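Lmo1499 protein (Listeria monocytogenes, PDB 4IIW) probably acts as a membrane-bound endolytic transglycosylase that cleaves nascent peptidoglycan strands and thereby terminates their elongation. Local coordinates at residues Ser69-Tyr74 against Asn92-Val97; Tyr181-Thr186 against Ala190-Thr195; Ala206-Glu211 against His220-Met225; Gln257-Val262 against Ser271-Lys276. All blocks are in the same frame, centred on the assembly; numbering follows the deposited sequence.

Contact 1 of 4, residues Ser69-Tyr74 against Asn92-Val97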
loop_
_atom_site.group_PDB
_atom_site.type_symbol
_atom_site.label_atom_id
_atom_site.label_comp_id
_atom_site.label_asym_id
_atom_site.label_seq_id
_atom_site.Cartn_x
_atom_site.Cartn_y
_atom_site.Cartn_z
ATOM N N SER B 69 5.067 -0.132 9.997
ATOM C CA SER B 69 3.946 0.498 10.672
ATOM C C SER B 69 2.681 0.325 9.855
ATOM O O SER B 69 1.594 0.107 10.411
ATOM C CB SER B 69 4.186 1.986 10.894
ATOM O OG SER B 69 5.196 2.165 11.860
ATOM N N PHE B 70 2.822 0.423 8.538
ATOM C CA PHE B 70 1.686 0.267 7.654
ATOM C C PHE B 70 1.157 -1.159 7.733
ATOM O O PHE B 70 -0.035 -1.373 7.732
ATOM C CB PHE B 70 2.074 0.614 6.206
ATOM C CG PHE B 70 0.942 0.464 5.232
ATOM C CD1 PHE B 70 0.015 1.479 5.061
ATOM C CD2 PHE B 70 0.793 -0.696 4.493
ATOM C CE1 PHE B 70 -1.026 1.328 4.184
ATOM C CE2 PHE B 70 -0.250 -0.843 3.609
ATOM C CZ PHE B 70 -1.154 0.163 3.454
ATOM N N TYR B 71 2.048 -2.139 7.810
ATOM C CA TYR B 71 1.604 -3.531 7.881
ATOM C C TYR B 71 0.731 -3.745 9.109
ATOM O O TYR B 71 -0.372 -4.339 9.036
ATOM C CB TYR B 71 2.801 -4.475 7.931
ATOM C CG TYR B 71 2.415 -5.918 7.989
ATOM C CD1 TYR B 71 1.976 -6.490 9.169
ATOM C CD2 TYR B 71 2.514 -6.726 6.867
ATOM C CE1 TYR B 71 1.620 -7.818 9.227
ATOM C CE2 TYR B 71 2.164 -8.056 6.909
ATOM C CZ TYR B 71 1.715 -8.605 8.090
ATOM O OH TYR B 71 1.351 -9.944 8.144
ATOM N N VAL B 72 1.245 -3.253 10.235
ATOM C CA VAL B 72 0.582 -3.413 11.538
ATOM C C VAL B 72 -0.807 -2.790 11.536
ATOM O O VAL B 72 -1.766 -3.378 12.014
ATOM C CB VAL B 72 1.423 -2.762 12.650
ATOM C CG1 VAL B 72 0.679 -2.753 13.955
ATOM C CG2 VAL B 72 2.764 -3.461 12.791
ATOM N N LYS B 73 -0.912 -1.602 10.972
ATOM C CA LYS B 73 -2.177 -0.884 10.943
ATOM C C LYS B 73 -3.160 -1.513 9.949
ATOM O O LYS B 73 -4.345 -1.670 10.277
ATOM C CB LYS B 73 -1.926 0.605 10.648
ATOM C CG LYS B 73 -1.134 1.323 11.752
ATOM C CD LYS B 73 -0.695 2.724 11.346
ATOM C CE LYS B 73 0.156 3.408 12.445
ATOM N NZ LYS B 73 0.413 4.871 12.176
ATOM N N TYR B 74 -2.659 -1.902 8.767
ATOM C CA TYR B 74 -3.471 -2.517 7.706
ATOM C C TYR B 74 -4.149 -3.804 8.141
ATOM O O TYR B 74 -5.317 -4.052 7.819
ATOM C CB TYR B 74 -2.573 -2.819 6.511
ATOM C CG TYR B 74 -3.254 -3.349 5.265
ATOM C CD1 TYR B 74 -3.862 -2.487 4.382
ATOM C CD2 TYR B 74 -3.221 -4.709 4.944
ATOM C CE1 TYR B 74 -4.463 -2.943 3.215
ATOM C CE2 TYR B 74 -3.828 -5.190 3.770
ATOM C CZ TYR B 74 -4.445 -4.281 2.910
ATOM O OH TYR B 74 -5.072 -4.689 1.765
ATOM N N ASN B 92 9.992 -13.243 7.955
ATOM C CA ASN B 92 8.757 -12.790 7.377
ATOM C C ASN B 92 8.041 -11.876 8.367
ATOM O O ASN B 92 7.957 -12.198 9.546
ATOM C CB ASN B 92 7.890 -14.003 7.034
ATOM C CG ASN B 92 6.523 -13.612 6.557
ATOM O OD1 ASN B 92 5.535 -13.812 7.272
ATOM N ND2 ASN B 92 6.450 -12.985 5.369
ATOM N N THR B 93 7.531 -10.743 7.880
ATOM C CA THR B 93 6.839 -9.753 8.704
ATOM C C THR B 93 5.731 -10.362 9.556
ATOM O O THR B 93 5.523 -9.965 10.706
ATOM C CB THR B 93 6.192 -8.643 7.805
ATOM O OG1 THR B 93 7.134 -8.221 6.821
ATOM C CG2 THR B 93 5.701 -7.432 8.633
ATOM N N ASP B 94 4.999 -11.310 8.981
ATOM C CA ASP B 94 3.902 -11.963 9.700
ATOM C C ASP B 94 4.409 -12.671 10.943
ATOM O O ASP B 94 3.764 -12.617 11.984
ATOM C CB ASP B 94 3.186 -12.987 8.819
ATOM C CG ASP B 94 1.967 -13.574 9.497
ATOM O OD1 ASP B 94 1.145 -12.776 10.026
ATOM O OD2 ASP B 94 1.820 -14.829 9.496
ATOM N N GLN B 95 5.542 -13.357 10.832
ATOM C CA GLN B 95 6.095 -14.060 11.979
ATOM C C GLN B 95 6.518 -13.076 13.041
ATOM O O GLN B 95 6.281 -13.312 14.223
ATOM C CB GLN B 95 7.301 -14.907 11.608
ATOM C CG GLN B 95 7.004 -15.999 10.606
ATOM C CD GLN B 95 8.247 -16.788 10.254
ATOM O OE1 GLN B 95 8.623 -16.879 9.077
ATOM N NE2 GLN B 95 8.933 -17.322 11.283
ATOM N N ILE B 96 7.133 -11.966 12.634
ATOM C CA ILE B 96 7.610 -11.008 13.614
ATOM C C ILE B 96 6.440 -10.568 14.442
ATOM O O ILE B 96 6.418 -10.739 15.656
ATOM C CB ILE B 96 8.265 -9.778 12.991
ATOM C CG1 ILE B 96 9.497 -10.175 12.173
ATOM C CG2 ILE B 96 8.682 -8.830 14.078
ATOM C CD1 ILE B 96 10.086 -9.042 11.327
ATOM N N VAL B 97 5.436 -10.047 13.752
ATOM C CA VAL B 97 4.232 -9.524 14.373
ATOM C C VAL B 97 3.525 -10.575 15.214
ATOM O O VAL B 97 3.059 -10.293 16.301
ATOM C CB VAL B 97 3.324 -8.952 13.273
ATOM C CG1 VAL B 97 1.955 -8.554 13.804
ATOM C CG2 VAL B 97 4.041 -7.775 12.621
#
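Tyr71 CA and Thr93 CA lie 8.2 Å apart, the nearest backbone approach between the segments of helix 65-75 and helix 93-102, whose local axes pass 11.2 Å from each other with a signed crossing angle of -70°. Helix 65-75 is the second helix of a strand-helix-helix-strand unit, in which strands 39-43 and 83-87 pair antiparallel, a topology consistent with the LysM-like module of MltG proteins; helix 93-102 follows the last strand. Across this separation the touching is done by side chains, chiefly the Tyr71 ring. Tyr71 holds CG anti to its N (chi1 -179°), which sends the ring across to the other helix. Thr93 CG2 sits over the middle of one ring face, 3.7 Å from the Tyr71 centroid and 12° off the normal, a well-centred CH-pi contact. One turn further along, Val97 CG2 comes obliquely to Tyr71 CE1 at 4.2 Å. Thr93 OG1 is occupied elsewhere: it hydrogen-bonds Tyr74 O of a neighbouring subunit, and the Tyr74 ring of that subunit also meets the Tyr71 ring, which places the contact at a subunit interface. Asn92 is the N-cap of helix 93-102, its OD1 accepting a weak bond from Asp94 N at 3.1 Å. At the far end of the ring, Tyr71 OH lies 3.4 Å from Asp94 OD1.

Contact 2 of 4, residues Tyr181-Thr186 against Ala190-Thr195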
loop_
_atom_site.group_PDB
_atom_site.type_symbol
_atom_site.label_atom_id
_atom_site.label_comp_id
_atom_site.label_asym_id
_atom_site.label_seq_id
_atom_site.Cartn_x
_atom_site.Cartn_y
_atom_site.Cartn_z
ATOM N N TYR B 181 20.316 -20.618 39.396
ATOM C CA TYR B 181 19.597 -21.840 39.763
ATOM C C TYR B 181 19.007 -22.456 38.513
ATOM O O TYR B 181 18.744 -21.734 37.557
ATOM C CB TYR B 181 18.446 -21.492 40.705
ATOM C CG TYR B 181 18.865 -20.739 41.936
ATOM C CD1 TYR B 181 18.987 -19.344 41.921
ATOM C CD2 TYR B 181 19.130 -21.414 43.129
ATOM C CE1 TYR B 181 19.377 -18.654 43.055
ATOM C CE2 TYR B 181 19.518 -20.729 44.269
ATOM C CZ TYR B 181 19.645 -19.359 44.230
ATOM O OH TYR B 181 20.020 -18.693 45.375
ATOM N N THR B 182 18.812 -23.777 38.523
ATOM C CA THR B 182 18.170 -24.495 37.404
ATOM C C THR B 182 17.282 -25.585 38.009
ATOM O O THR B 182 17.556 -26.071 39.102
ATOM C CB THR B 182 19.176 -25.135 36.444
ATOM O OG1 THR B 182 19.828 -26.207 37.103
ATOM C CG2 THR B 182 20.226 -24.131 35.994
ATOM N N PHE B 183 16.229 -25.970 37.294
ATOM C CA PHE B 183 15.271 -26.938 37.813
ATOM C C PHE B 183 14.970 -28.026 36.809
ATOM O O PHE B 183 14.681 -27.736 35.653
ATOM C CB PHE B 183 13.989 -26.204 38.229
ATOM C CG PHE B 183 14.240 -25.163 39.268
ATOM C CD1 PHE B 183 14.166 -25.476 40.606
ATOM C CD2 PHE B 183 14.634 -23.894 38.909
ATOM C CE1 PHE B 183 14.454 -24.538 41.574
ATOM C CE2 PHE B 183 14.917 -22.939 39.873
ATOM C CZ PHE B 183 14.826 -23.266 41.214
ATOM N N LYS B 184 15.059 -29.281 37.256
ATOM C CA LYS B 184 14.771 -30.423 36.390
ATOM C C LYS B 184 13.273 -30.556 36.124
ATOM O O LYS B 184 12.876 -30.995 35.035
ATOM C CB LYS B 184 15.281 -31.734 37.010
ATOM C CG LYS B 184 16.796 -31.820 37.205
ATOM C CD LYS B 184 17.202 -33.155 37.849
ATOM C CE LYS B 184 18.696 -33.198 38.174
ATOM N NZ LYS B 184 19.128 -34.528 38.699
ATOM N N GLY B 185 12.455 -30.185 37.114
ATOM C CA GLY B 185 10.989 -30.269 37.024
ATOM C C GLY B 185 10.320 -29.637 35.799
ATOM O O GLY B 185 10.941 -28.876 35.038
ATOM N N THR B 186 9.028 -29.937 35.639
ATOM C CA THR B 186 8.237 -29.468 34.500
ATOM C C THR B 186 7.423 -28.164 34.789
ATOM O O THR B 186 7.611 -27.149 34.083
ATOM C CB THR B 186 7.363 -30.648 33.935
ATOM O OG1 THR B 186 6.506 -31.166 34.959
ATOM C CG2 THR B 186 8.267 -31.802 33.453
ATOM N N ALA B 190 6.372 -22.025 42.639
ATOM C CA ALA B 190 7.055 -20.918 43.254
ATOM C C ALA B 190 7.698 -21.365 44.584
ATOM O O ALA B 190 8.814 -20.937 44.921
ATOM C CB ALA B 190 6.082 -19.747 43.477
ATOM N N GLU B 191 7.000 -22.240 45.318
ATOM C CA GLU B 191 7.511 -22.745 46.593
ATOM C C GLU B 191 8.816 -23.512 46.406
ATOM O O GLU B 191 9.760 -23.321 47.190
ATOM C CB GLU B 191 6.490 -23.615 47.320
ATOM C CG GLU B 191 5.240 -22.885 47.835
ATOM C CD GLU B 191 4.218 -22.555 46.738
ATOM O OE1 GLU B 191 4.338 -23.092 45.612
ATOM O OE2 GLU B 191 3.271 -21.779 47.019
ATOM N N GLN B 192 8.887 -24.374 45.391
ATOM C CA GLN B 192 10.117 -25.140 45.148
ATOM C C GLN B 192 11.272 -24.214 44.870
ATOM O O GLN B 192 12.358 -24.393 45.403
ATOM C CB GLN B 192 9.974 -26.117 43.964
ATOM C CG GLN B 192 11.292 -26.835 43.643
ATOM C CD GLN B 192 11.226 -27.939 42.564
ATOM O OE1 GLN B 192 12.281 -28.461 42.187
ATOM N NE2 GLN B 192 10.018 -28.286 42.061
ATOM N N ILE B 193 11.025 -23.219 44.021
ATOM C CA ILE B 193 12.051 -22.277 43.620
ATOM C C ILE B 193 12.556 -21.449 44.793
ATOM O O ILE B 193 13.774 -21.355 45.042
ATOM C CB ILE B 193 11.514 -21.336 42.554
ATOM C CG1 ILE B 193 11.160 -22.138 41.292
ATOM C CG2 ILE B 193 12.536 -20.243 42.239
ATOM C CD1 ILE B 193 10.486 -21.326 40.184
ATOM N N ILE B 194 11.624 -20.845 45.516
ATOM C CA ILE B 194 11.985 -20.028 46.661
ATOM C C ILE B 194 12.769 -20.888 47.660
ATOM O O ILE B 194 13.780 -20.458 48.198
ATOM C CB ILE B 194 10.733 -19.394 47.299
ATOM C CG1 ILE B 194 10.073 -18.455 46.285
ATOM C CG2 ILE B 194 11.089 -18.613 48.555
ATOM C CD1 ILE B 194 8.622 -18.140 46.598
ATOM N N THR B 195 12.331 -22.125 47.873
ATOM C CA THR B 195 13.025 -22.991 48.815
ATOM C C THR B 195 14.481 -23.155 48.414
ATOM O O THR B 195 15.347 -23.115 49.274
ATOM C CB THR B 195 12.346 -24.368 48.971
ATOM O OG1 THR B 195 11.030 -24.186 49.492
ATOM C CG2 THR B 195 13.150 -25.309 49.927
HETATM O O HOH W 1 13.094 -29.897 39.913
#
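Phe183 reaches from the loop after strand 180-181 to the first turns of helix 190-204, so the contact closes a short strand-to-helix connection: strand 180-181 pairs antiparallel with 111-112, and the chain then turns back so that its own loop packs on the helix that follows. From CB, a chi1 of -59° sets CG beside the backbone N and directs the ring at the helix. Phe183 CD1 has Gln192 OE1 at 3.9 Å, near the ring plane and therefore at the edge, with the amide plane almost perpendicular to the ring. Phe183 CE1 comes to the helix backbone, 3.9 Å from Ile193 CA, and Phe183 CE2 faces Ile193 CG1 at 4.1 Å. The tip is the most engaged atom: Phe183 CZ lies 3.8 Å from Ile193 CG1, while Ile193 CA and CG2 are about as near. Ile193 crosses the phenyl group at roughly a right angle and lays CG1 over one face, 4.1 Å from the Phe183 centroid and 21° off the normal, a CH-pi contact displaced toward the rim. Val188 in the intervening loop touches both side chains. With CG anti to the backbone N (chi1 176°) and the chain extended beyond, Gln192 runs alongside Phe183 in the reverse direction, which carries its amide to the loop. One water accepts from Gly185 N at 2.9 Å and donates to Gln192 OE1 at 2.8 Å.

Contact 3 of 4, residues Ala206-Glu211 against His220-Met225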
loop_
_atom_site.group_PDB
_atom_site.type_symbol
_atom_site.label_atom_id
_atom_site.label_comp_id
_atom_site.label_asym_id
_atom_site.label_seq_id
_atom_site.Cartn_x
_atom_site.Cartn_y
_atom_site.Cartn_z
ATOM N N ALA B 206 27.342 -20.683 55.990
ATOM C CA ALA B 206 27.944 -21.652 56.916
ATOM C C ALA B 206 29.345 -21.225 57.351
ATOM O O ALA B 206 29.734 -21.430 58.495
ATOM C CB ALA B 206 27.991 -23.036 56.282
ATOM N N LYS B 207 30.089 -20.620 56.435
ATOM C CA LYS B 207 31.447 -20.166 56.724
ATOM C C LYS B 207 31.515 -18.987 57.707
ATOM O O LYS B 207 32.558 -18.767 58.336
ATOM C CB LYS B 207 32.182 -19.810 55.425
ATOM C CG LYS B 207 31.476 -18.770 54.566
ATOM C CD LYS B 207 32.214 -18.534 53.265
ATOM C CE LYS B 207 31.378 -17.696 52.304
ATOM N NZ LYS B 207 32.080 -17.476 51.009
ATOM N N TYR B 208 30.424 -18.241 57.854
ATOM C CA TYR B 208 30.408 -17.107 58.769
ATOM C C TYR B 208 29.889 -17.462 60.161
ATOM O O TYR B 208 29.967 -16.630 61.070
ATOM C CB TYR B 208 29.542 -15.976 58.217
ATOM C CG TYR B 208 29.929 -15.500 56.843
ATOM C CD1 TYR B 208 31.137 -14.864 56.622
ATOM C CD2 TYR B 208 29.067 -15.666 55.764
ATOM C CE1 TYR B 208 31.489 -14.424 55.358
ATOM C CE2 TYR B 208 29.407 -15.232 54.504
ATOM C CZ TYR B 208 30.614 -14.606 54.303
ATOM O OH TYR B 208 30.948 -14.169 53.042
ATOM N N ARG B 209 29.364 -18.681 60.321
ATOM C CA ARG B 209 28.780 -19.136 61.601
ATOM C C ARG B 209 29.661 -18.857 62.801
ATOM O O ARG B 209 29.208 -18.284 63.779
ATOM C CB ARG B 209 28.513 -20.645 61.605
ATOM C CG ARG B 209 27.549 -21.155 60.555
ATOM C CD ARG B 209 26.123 -20.661 60.750
ATOM N NE ARG B 209 25.239 -21.267 59.752
ATOM C CZ ARG B 209 23.940 -21.028 59.649
ATOM N NH1 ARG B 209 23.350 -20.188 60.495
ATOM N NH2 ARG B 209 23.232 -21.636 58.697
ATOM N N ASP B 210 30.915 -19.290 62.727
ATOM C CA ASP B 210 31.832 -19.119 63.832
ATOM C C ASP B 210 32.008 -17.654 64.219
ATOM O O ASP B 210 32.066 -17.337 65.415
ATOM C CB ASP B 210 33.199 -19.758 63.533
ATOM C CG ASP B 210 33.141 -21.289 63.469
ATOM O OD1 ASP B 210 32.031 -21.862 63.337
ATOM O OD2 ASP B 210 34.220 -21.923 63.536
ATOM N N GLU B 211 32.092 -16.758 63.238
ATOM C CA GLU B 211 32.273 -15.349 63.572
ATOM C C GLU B 211 30.964 -14.751 64.142
ATOM O O GLU B 211 30.998 -13.969 65.088
ATOM C CB GLU B 211 32.818 -14.559 62.379
ATOM C CG GLU B 211 33.204 -13.120 62.721
ATOM C CD GLU B 211 34.329 -12.996 63.782
ATOM O OE1 GLU B 211 35.211 -13.887 63.867
ATOM O OE2 GLU B 211 34.340 -11.984 64.514
ATOM N N HIS B 220 19.769 -12.490 61.254
ATOM C CA HIS B 220 18.912 -11.414 60.777
ATOM C C HIS B 220 19.589 -10.043 60.792
ATOM O O HIS B 220 19.485 -9.296 59.814
ATOM C CB HIS B 220 17.604 -11.394 61.557
ATOM C CG HIS B 220 16.550 -10.528 60.942
ATOM N ND1 HIS B 220 15.945 -10.837 59.739
ATOM C CD2 HIS B 220 15.963 -9.389 61.379
ATOM C CE1 HIS B 220 15.044 -9.914 59.455
ATOM N NE2 HIS B 220 15.024 -9.033 60.442
ATOM N N LYS B 221 20.269 -9.688 61.881
ATOM C CA LYS B 221 20.984 -8.388 61.894
ATOM C C LYS B 221 22.149 -8.434 60.910
ATOM O O LYS B 221 22.451 -7.459 60.249
ATOM C CB LYS B 221 21.425 -7.960 63.311
ATOM C CG LYS B 221 20.223 -7.555 64.175
ATOM C CD LYS B 221 20.598 -6.995 65.524
ATOM C CE LYS B 221 19.344 -6.492 66.246
ATOM N NZ LYS B 221 19.602 -6.045 67.657
ATOM N N PHE B 222 22.769 -9.594 60.795
ATOM C CA PHE B 222 23.850 -9.805 59.840
ATOM C C PHE B 222 23.419 -9.486 58.422
ATOM O O PHE B 222 24.073 -8.726 57.729
ATOM C CB PHE B 222 24.314 -11.261 59.918
ATOM C CG PHE B 222 25.266 -11.669 58.828
ATOM C CD1 PHE B 222 26.434 -10.962 58.604
ATOM C CD2 PHE B 222 25.035 -12.829 58.092
ATOM C CE1 PHE B 222 27.333 -11.362 57.628
ATOM C CE2 PHE B 222 25.926 -13.243 57.124
ATOM C CZ PHE B 222 27.083 -12.504 56.886
ATOM N N LEU B 223 22.309 -10.066 57.997
ATOM C CA LEU B 223 21.824 -9.830 56.645
ATOM C C LEU B 223 21.290 -8.422 56.475
ATOM O O LEU B 223 21.291 -7.895 55.361
ATOM C CB LEU B 223 20.771 -10.873 56.245
ATOM C CG LEU B 223 21.327 -12.302 56.205
ATOM C CD1 LEU B 223 20.212 -13.300 55.950
ATOM C CD2 LEU B 223 22.402 -12.399 55.145
ATOM N N THR B 224 20.860 -7.793 57.566
ATOM C CA THR B 224 20.374 -6.423 57.485
ATOM C C THR B 224 21.543 -5.486 57.140
ATOM O O THR B 224 21.465 -4.694 56.164
ATOM C CB THR B 224 19.692 -6.008 58.775
ATOM O OG1 THR B 224 18.546 -6.847 58.986
ATOM C CG2 THR B 224 19.248 -4.555 58.700
HETATM N N MSE B 225 22.627 -5.574 57.920
HETATM C CA MSE B 225 23.826 -4.768 57.627
HETATM C C MSE B 225 24.334 -5.022 56.265
HETATM O O MSE B 225 24.677 -4.098 55.549
HETATM C CB MSE B 225 24.999 -5.060 58.561
HETATM C CG MSE B 225 25.290 -3.966 59.494
HETATM SE SE MSE B 225 25.852 -2.313 58.622
HETATM C CE MSE B 225 25.924 -1.386 60.321
#
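Two donors of Thr224 grip His220 O in the same helical stretch that presents Phe222 to Tyr208: OG1 at 2.8 Å and N at 3.0 Å, both measured to His220 O, approaching from opposite faces of the carbonyl plane. Thr224 OG1, tilted 31° from the carbonyl plane of His220, thus supplements the regular helix bond. Phe222 is carried on a flank of this turn, with CG anti to the backbone N (chi1 170°), and its tip reaches the tyrosine. Phe222 CZ lies over one face of the Tyr208 ring, 3.9 Å from CD2, while Lys207 CG covers the opposite face at 4.0 Å above the plane. The two rings meet obliquely, with centroids 5.5 Å apart and planes at 56°. In the fold, the pair joins the segment leading into helix 209-215 to helix 219-232 of the YceG-like region, the latter ending at Glu232, predicted to be important for catalysis. Helix 302-309 adds to the hydrophobic cluster: Leu309 touches both aromatic residues, and Met305 packs on Phe222. The phenol of buried Tyr208 has its polar partner there too, Tyr208 OH being hydrogen-bonded to Asp302 OD1.

Contact 4 of 4, residues Gln257-Val262 against Ser271-Lys276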
loop_
_atom_site.group_PDB
_atom_site.type_symbol
_atom_site.label_atom_id
_atom_site.label_comp_id
_atom_site.label_asym_id
_atom_site.label_seq_id
_atom_site.Cartn_x
_atom_site.Cartn_y
_atom_site.Cartn_z
ATOM N N GLN B 257 20.640 7.145 58.174
ATOM C CA GLN B 257 20.301 8.047 57.056
ATOM C C GLN B 257 20.770 7.527 55.690
ATOM O O GLN B 257 21.414 8.254 54.931
ATOM C CB GLN B 257 20.880 9.449 57.313
ATOM C CG GLN B 257 20.247 10.182 58.510
ATOM C CD GLN B 257 20.920 11.507 58.840
ATOM O OE1 GLN B 257 22.072 11.740 58.482
ATOM N NE2 GLN B 257 20.204 12.373 59.553
ATOM N N THR B 258 20.435 6.275 55.384
ATOM C CA THR B 258 20.827 5.666 54.123
ATOM C C THR B 258 19.607 5.628 53.180
ATOM O O THR B 258 18.577 5.025 53.507
ATOM C CB THR B 258 21.464 4.257 54.350
ATOM O OG1 THR B 258 21.967 3.736 53.114
ATOM C CG2 THR B 258 20.481 3.284 54.947
ATOM N N ASP B 259 19.744 6.291 52.019
ATOM C CA ASP B 259 18.664 6.430 51.011
ATOM C C ASP B 259 18.008 5.142 50.576
ATOM O O ASP B 259 16.782 5.070 50.504
ATOM C CB ASP B 259 19.158 7.164 49.744
ATOM C CG ASP B 259 19.404 8.643 49.976
ATOM O OD1 ASP B 259 19.300 9.100 51.137
ATOM O OD2 ASP B 259 19.710 9.352 48.993
ATOM N N PRO B 260 18.817 4.121 50.254
ATOM C CA PRO B 260 18.220 2.869 49.844
ATOM C C PRO B 260 17.149 2.353 50.803
ATOM O O PRO B 260 16.202 1.690 50.350
ATOM C CB PRO B 260 19.416 1.918 49.804
ATOM C CG PRO B 260 20.539 2.766 49.409
ATOM C CD PRO B 260 20.287 4.092 50.109
ATOM N N THR B 261 17.289 2.632 52.105
ATOM C CA THR B 261 16.286 2.163 53.061
ATOM C C THR B 261 15.014 2.976 52.890
ATOM O O THR B 261 13.916 2.455 53.076
ATOM C CB THR B 261 16.765 2.173 54.547
ATOM O OG1 THR B 261 16.989 3.515 55.009
ATOM C CG2 THR B 261 18.028 1.320 54.712
ATOM N N VAL B 262 15.162 4.252 52.533
ATOM C CA VAL B 262 14.001 5.099 52.274
ATOM C C VAL B 262 13.264 4.589 51.019
ATOM O O VAL B 262 12.038 4.440 51.020
ATOM C CB VAL B 262 14.397 6.578 52.105
ATOM C CG1 VAL B 262 13.220 7.393 51.568
ATOM C CG2 VAL B 262 14.900 7.135 53.419
ATOM N N SER B 271 16.141 5.761 41.341
ATOM C CA SER B 271 17.552 6.031 41.617
ATOM C C SER B 271 17.737 7.049 42.749
ATOM O O SER B 271 18.465 6.785 43.711
ATOM C CB SER B 271 18.272 6.496 40.342
ATOM O OG SER B 271 17.603 7.586 39.739
ATOM N N LYS B 272 17.060 8.193 42.642
ATOM C CA LYS B 272 17.181 9.276 43.633
ATOM C C LYS B 272 15.931 9.460 44.502
ATOM O O LYS B 272 14.803 9.215 44.066
ATOM C CB LYS B 272 17.500 10.599 42.927
ATOM C CG LYS B 272 18.788 10.579 42.098
ATOM C CD LYS B 272 19.022 11.914 41.387
ATOM C CE LYS B 272 20.320 11.908 40.590
ATOM N NZ LYS B 272 20.562 13.212 39.934
ATOM N N THR B 273 16.153 9.904 45.737
ATOM C CA THR B 273 15.077 10.161 46.686
ATOM C C THR B 273 14.819 11.664 46.768
ATOM O O THR B 273 15.755 12.461 46.791
ATOM C CB THR B 273 15.440 9.647 48.098
ATOM O OG1 THR B 273 16.533 10.402 48.627
ATOM C CG2 THR B 273 15.829 8.183 48.055
ATOM N N THR B 274 13.546 12.046 46.798
ATOM C CA THR B 274 13.169 13.449 46.927
ATOM C C THR B 274 13.072 13.779 48.415
ATOM O O THR B 274 13.259 12.901 49.258
ATOM C CB THR B 274 11.821 13.733 46.246
ATOM O OG1 THR B 274 10.793 12.953 46.868
ATOM C CG2 THR B 274 11.885 13.396 44.762
ATOM N N TYR B 275 12.792 15.036 48.740
ATOM C CA TYR B 275 12.645 15.452 50.137
ATOM C C TYR B 275 11.389 14.867 50.763
ATOM O O TYR B 275 11.406 14.464 51.924
ATOM C CB TYR B 275 12.605 16.976 50.277
ATOM C CG TYR B 275 13.952 17.664 50.209
ATOM C CD1 TYR B 275 14.871 17.535 51.253
ATOM C CD2 TYR B 275 14.285 18.492 49.135
ATOM C CE1 TYR B 275 16.102 18.180 51.215
ATOM C CE2 TYR B 275 15.516 19.149 49.088
ATOM C CZ TYR B 275 16.419 18.987 50.133
ATOM O OH TYR B 275 17.634 19.634 50.093
ATOM N N LYS B 276 10.298 14.840 50.000
ATOM C CA LYS B 276 9.036 14.274 50.485
ATOM C C LYS B 276 9.195 12.791 50.839
ATOM O O LYS B 276 8.512 12.281 51.732
ATOM C CB LYS B 276 7.913 14.464 49.454
ATOM C CG LYS B 276 6.578 13.808 49.849
ATOM C CD LYS B 276 5.419 14.317 48.990
ATOM C CE LYS B 276 4.069 13.768 49.461
ATOM N NZ LYS B 276 2.925 14.450 48.778
#
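Asp259 and Thr273 face each other across the nearest backbone approach, their CA atoms 6.7 Å apart, and each offers both a polar and an apolar atom. The side chains pass at a slant. Thr273 OG1 donates a weak hydrogen bond to Asp259 OD2 at 3.4 Å, while Thr273 CG2 rests 3.9 Å from Asp259 CB. A chi1 of 66° lodges Thr273 OG1 between its own N and carbonyl carbon and leaves CG2 beside N, from where the methyl also approaches Val262 CG1 at 4.4 Å. The other carboxylate oxygen, Asp259 OD1, is hydrogen-bonded by Tyr287 OH, so the carboxylate has partners on both oxygens, the Tyr287 bond probably doing more to fix its rotation than the weak one to Thr273. At the start of helix 259-265, Thr258 O accepts from Thr261 OG1 at 2.7 Å, in the carbonyl plane, and from Thr261 N at 3.1 Å. Thr258 OG1 in turn hydrogen-bonds Glu232 OE2. That bond, supported by the roughly 5 Å between the side chains of Asp259 and Glu232, is consistent with second-shell structure around the probable catalytic glutamate of an MltG-type lytic transglycosylase.

How the contacts relate
The four contacts follow one another along the chain in series, and none touches another. Contact 1 stands apart in the N-terminal strand-helix-helix-strand unit, its centre about 37 Å from that of contact 2, 44 Å from contact 4 and 55 Å from contact 3; it also differs in packing against neighbouring subunits. Contacts 2 and 3 lie on consecutive helices, 190-204 and 209-215, with nearest atoms about 12 Å apart. Contacts 3 and 4 come closest, nearest atoms about 7 Å apart, and helix 219-232 links them: contact 3 uses its early turns, whereas its last residue, Glu232, predicted to be important for catalysis, is hydrogen-bonded by Thr258 of contact 4.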